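Local coordinates for protein putative glucosidase lplD, ALPHA-GALACTURONIDASE (Bacillus subtilis, PDB 3FEF) that hydrolyses alpha-1,4-linked galacturonides, releasing alpha-D-galacturonate, as a family 4 glycosidase that depends on NAD(+) and manganese, at residues Gly17-Arg20 and Ser21-Asp25. Residues are numbered along the deposited sequence; the frame is centred on the assembly and turned at random.
Sequences GWAR and SLMSD
In the first turns of helix 18-28, the crossover helix of the beta-alpha-beta unit at the start of the Rossmann fold, the carbonyl oxygens of Gly17, Trp18, Ala19 and Arg20 accept hydrogen bonds from the N-H groups four residues on. Gly17 is the N-cap, and its O accepts from Ser21 N at 3.2 Å. Leu22 N reaches Trp18 O at 2.9 Å in a nearly straight bond, whereas Met23 N approaches Ala19 O with an N-H...O angle of 150°, tilted from the carbonyl plane. Met23, a selenomethionine here, runs back along the helix: with CG anti to the carbonyl carbon (chi1 -69°) and 3.1 Å from Ala19 O, the extended chain brings CE to 3.9 Å from Ala19 CB; both side chains also touch Asn49 of helix 43-53. Ser24 OG hydrogen-bonds to Ala320 O. The Arg20 chain, bent at chi2 (-61°), hydrogen-bonds through NE to Asn49 and through NH2 to Thr309. The Trp18 ring stacks on Tyr145 beside His170, the probable proton donor. Residues 17-25 lie in the region inferred to bind NAD(+); four successive i to i+4 bonds and the apolar Ala19-Met23 contact tie together the first turns, from which Trp18 projects to within about 6 Å of the bound magnesium ion.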
# COMPACT_ATOMS: atom_id res chain seq x y z
N GLY A 17 -38.75 7.97 13.63
CA GLY A 17 -38.46 7.23 12.38
C GLY A 17 -37.79 5.88 12.68
O GLY A 17 -38.47 4.86 12.87
N TRP A 18 -36.46 5.89 12.74
CA TRP A 18 -35.70 4.69 13.10
C TRP A 18 -36.11 3.99 14.40
O TRP A 18 -36.20 2.77 14.42
CB TRP A 18 -34.19 4.98 13.10
CG TRP A 18 -33.71 5.36 11.73
CD1 TRP A 18 -33.39 6.61 11.28
CD2 TRP A 18 -33.55 4.48 10.61
NE1 TRP A 18 -33.02 6.55 9.96
CE2 TRP A 18 -33.11 5.26 9.53
CE3 TRP A 18 -33.71 3.10 10.44
CZ2 TRP A 18 -32.84 4.70 8.28
CZ3 TRP A 18 -33.45 2.55 9.20
CH2 TRP A 18 -33.02 3.34 8.13
N ALA A 19 -36.32 4.72 15.48
CA ALA A 19 -36.71 4.06 16.75
C ALA A 19 -38.00 3.22 16.60
O ALA A 19 -38.07 2.11 17.11
CB ALA A 19 -36.85 5.08 17.90
N ARG A 20 -38.99 3.77 15.91
CA ARG A 20 -40.27 3.08 15.68
C ARG A 20 -40.08 1.82 14.85
O ARG A 20 -40.58 0.74 15.20
CB ARG A 20 -41.24 4.01 14.93
CG ARG A 20 -41.73 5.17 15.75
CD ARG A 20 -42.47 4.69 16.98
NE ARG A 20 -42.57 5.78 17.93
CZ ARG A 20 -43.44 6.77 17.82
NH1 ARG A 20 -44.30 6.78 16.81
NH2 ARG A 20 -43.46 7.76 18.72
N SER A 21 -39.35 1.95 13.76
CA SER A 21 -39.03 0.81 12.91
C SER A 21 -38.28 -0.27 13.70
O SER A 21 -38.58 -1.46 13.61
CB SER A 21 -38.22 1.28 11.71
OG SER A 21 -37.06 0.48 11.57
N LEU A 22 -37.31 0.14 14.51
CA LEU A 22 -36.65 -0.80 15.40
C LEU A 22 -37.67 -1.50 16.32
O LEU A 22 -37.61 -2.70 16.53
CB LEU A 22 -35.58 -0.09 16.22
CG LEU A 22 -35.08 -0.85 17.45
CD1 LEU A 22 -34.14 -1.98 17.04
CD2 LEU A 22 -34.43 0.09 18.47
N MSE A 23 -38.59 -0.73 16.89
CA MSE A 23 -39.57 -1.31 17.82
C MSE A 23 -40.44 -2.37 17.15
O MSE A 23 -40.63 -3.46 17.68
CB MSE A 23 -40.44 -0.22 18.42
CG MSE A 23 -39.68 0.68 19.37
SE MSE A 23 -40.75 2.19 20.01
CE MSE A 23 -39.25 3.35 20.43
N SER A 24 -40.98 -2.03 15.98
CA SER A 24 -41.75 -3.00 15.20
C SER A 24 -40.98 -4.28 14.98
O SER A 24 -41.50 -5.37 15.20
CB SER A 24 -42.19 -2.40 13.87
OG SER A 24 -43.10 -1.34 14.12
N ASP A 25 -39.72 -4.16 14.58
CA ASP A 25 -38.93 -5.35 14.28
C ASP A 25 -38.63 -6.13 15.55
O ASP A 25 -38.69 -7.37 15.55
CB ASP A 25 -37.67 -4.99 13.48
CG ASP A 25 -37.99 -4.67 12.05
OD1 ASP A 25 -39.04 -5.15 11.57
OD2 ASP A 25 -37.24 -3.91 11.39